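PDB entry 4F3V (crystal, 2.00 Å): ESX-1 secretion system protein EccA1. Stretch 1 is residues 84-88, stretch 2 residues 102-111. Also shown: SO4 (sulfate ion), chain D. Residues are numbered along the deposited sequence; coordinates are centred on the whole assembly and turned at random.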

# COMPACT_ATOMS: atom_id res chain seq x y z
N ARG A 84 6.47 -10.61 2.81
CA ARG A 84 5.24 -9.86 2.54
C ARG A 84 5.61 -8.41 2.31
O ARG A 84 6.59 -7.95 2.88
N ILE A 85 4.86 -7.70 1.48
CA ILE A 85 5.08 -6.26 1.25
C ILE A 85 3.77 -5.46 1.49
O ILE A 85 2.66 -6.00 1.42
N ALA A 86 3.92 -4.18 1.79
CA ALA A 86 2.80 -3.27 2.08
C ALA A 86 2.10 -2.78 0.81
O ALA A 86 2.77 -2.39 -0.14
N ILE A 87 0.78 -2.89 0.75
CA ILE A 87 0.00 -2.46 -0.43
C ILE A 87 -1.24 -1.61 -0.09
O ILE A 87 -2.02 -1.25 -0.98
N GLY A 88 -1.42 -1.27 1.18
CA GLY A 88 -2.63 -0.57 1.62
C GLY A 88 -2.68 0.93 1.37
O GLY A 88 -3.78 1.53 1.40
N LEU A 102 4.65 -10.21 -9.58
CA LEU A 102 3.49 -9.34 -9.35
C LEU A 102 3.58 -8.65 -7.99
O LEU A 102 3.39 -7.43 -7.90
N ALA A 103 3.86 -9.41 -6.94
CA ALA A 103 3.98 -8.84 -5.58
C ALA A 103 5.03 -7.73 -5.51
O ALA A 103 4.83 -6.71 -4.84
N ILE A 104 6.15 -7.95 -6.20
CA ILE A 104 7.23 -6.97 -6.17
C ILE A 104 6.76 -5.68 -6.83
O ILE A 104 7.03 -4.58 -6.32
N THR A 105 6.04 -5.83 -7.96
CA THR A 105 5.47 -4.70 -8.70
C THR A 105 4.56 -3.87 -7.81
O THR A 105 4.67 -2.63 -7.75
N MET A 106 3.69 -4.56 -7.10
CA MET A 106 2.72 -3.90 -6.23
C MET A 106 3.40 -3.19 -5.06
O MET A 106 3.12 -2.03 -4.77
N GLY A 107 4.32 -3.89 -4.40
CA GLY A 107 5.09 -3.29 -3.34
C GLY A 107 5.89 -2.08 -3.79
O GLY A 107 5.96 -1.06 -3.09
N PHE A 108 6.53 -2.19 -4.95
CA PHE A 108 7.35 -1.08 -5.47
C PHE A 108 6.46 0.13 -5.78
O PHE A 108 6.78 1.26 -5.42
N ALA A 109 5.31 -0.11 -6.41
CA ALA A 109 4.39 0.96 -6.73
C ALA A 109 3.92 1.66 -5.45
O ALA A 109 3.88 2.90 -5.40
N ALA A 110 3.58 0.90 -4.42
CA ALA A 110 3.13 1.50 -3.14
C ALA A 110 4.25 2.33 -2.52
O ALA A 110 4.01 3.47 -2.07
N CYS A 111 5.47 1.79 -2.52
CA CYS A 111 6.61 2.51 -1.95
C CYS A 111 6.89 3.81 -2.73
O CYS A 111 7.08 4.89 -2.15

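Two small helix residues, Gly107 and Ala110, let the backbones come close, while Ile85 from the strand and Ile87 just after it supply the bulk, Ile87 meeting Met106. Strand 84-86 runs at 30° to helix 102-111, and the axes approach to 7.6 Å, close enough that the CA atoms of Ile85 and Gly107 lie 5.5 Å apart. Gly107 permits this: a CB built there would point toward the strand and sit a tight 3.0 Å from Ile85 CG1.

Ile85 fills that space. Its CA-to-CB bond points toward the helix, and the p, p rotamer (chi1 40°, chi2 82°) lays Ile85 CD1 against the helical backbone, 3.3 Å from Ala103 O and 3.6 Å from Gly107 N. Those two backbone atoms are already paired in the helix, Gly107 N donating to Ala103 O at 2.9 Å, so the methyl covers a satisfied hydrogen bond. Ile87 leaves the backbone sideways with chi1 p and chi2 t (158°), an extended arm that brings CD1 to 3.9 Å from Met106 CE. Met106 points toward the strand and is m, t, p; the chi3 turn of 82° helps set its terminal methyl for this apolar contact. Ile87 CG2, meanwhile, lies 4.4 Å from Gly107 N.

Ala110 also points in, and its short side chain suits the close backbone: CB is 3.5 Å from Ala86 O and 4.3 Å from Ile87 CA. No direct hydrogen bond joins the stretches. Instead, water 1 donates to Ala86 O at 2.7 Å and to Gly107 O at 2.8 Å, bridging two carbonyls that could not pair with each other.

Arg84 points away, with chi1 m, chi2 t and chi3 p, and its guanidinium meets a sulfate, probably from the crystallisation liquor. Arg84 NH2 donates to sulfate O2 at 2.5 Å and Arg84 NH1 to sulfate O3 at 3.0 Å, while a weak bond joins Arg84 NH1 to sulfate O2 at 3.2 Å.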

# COMPACT_ATOMS: atom_id res chain seq x y z
CB ARG A 84 4.26 -9.98 3.70
CG ARG A 84 3.83 -11.42 4.01
CD ARG A 84 2.74 -11.46 5.09
NE ARG A 84 1.46 -10.94 4.58
CZ ARG A 84 0.52 -11.64 3.92
NH1 ARG A 84 0.66 -12.93 3.66
NH2 ARG A 84 -0.56 -11.02 3.49
CB ILE A 85 5.64 -5.94 -0.15
CG1 ILE A 85 5.01 -6.79 -1.26
CG2 ILE A 85 7.16 -6.10 -0.19
CD1 ILE A 85 3.68 -6.30 -1.78
CB ALA A 86 3.33 -2.08 2.91
CB ILE A 87 -0.45 -3.64 -1.35
CG1 ILE A 87 -1.41 -4.60 -0.63
CG2 ILE A 87 0.73 -4.43 -1.92
CD1 ILE A 87 -2.28 -5.42 -1.58
CB LEU A 102 2.19 -10.14 -9.42
CG LEU A 102 0.90 -9.31 -9.24
CD1 LEU A 102 0.82 -8.19 -10.28
CD2 LEU A 102 -0.31 -10.23 -9.40
CB ALA A 103 4.30 -9.92 -4.56
CB ILE A 104 8.49 -7.45 -6.89
CG1 ILE A 104 8.98 -8.81 -6.35
CG2 ILE A 104 9.59 -6.39 -6.79
CD1 ILE A 104 10.12 -9.38 -7.16
CB THR A 105 4.62 -5.18 -9.90
OG1 THR A 105 5.38 -6.02 -10.77
CG2 THR A 105 4.04 -4.00 -10.70
CB MET A 106 1.70 -4.90 -5.70
CG MET A 106 0.81 -5.49 -6.78
SD MET A 106 -0.09 -6.92 -6.15
CE MET A 106 -1.43 -6.07 -5.35
CB PHE A 108 8.08 -1.53 -6.73
CG PHE A 108 8.84 -0.43 -7.41
CD1 PHE A 108 9.99 0.10 -6.84
CD2 PHE A 108 8.43 0.06 -8.63
CE1 PHE A 108 10.70 1.11 -7.47
CE2 PHE A 108 9.15 1.06 -9.27
CZ PHE A 108 10.29 1.58 -8.69
CB ALA A 109 3.20 0.41 -7.54
CB ALA A 110 2.64 0.44 -2.16
CB CYS A 111 7.85 1.63 -1.94
SG CYS A 111 9.30 2.43 -1.22
S SO4 D . -2.59 -13.99 2.41
O1 SO4 D . -3.38 -14.19 3.65
O2 SO4 D . -2.22 -12.56 2.34
O3 SO4 D . -1.35 -14.80 2.45
O4 SO4 D . -3.39 -14.37 1.24
O HOH W 1 5.23 -1.39 -0.40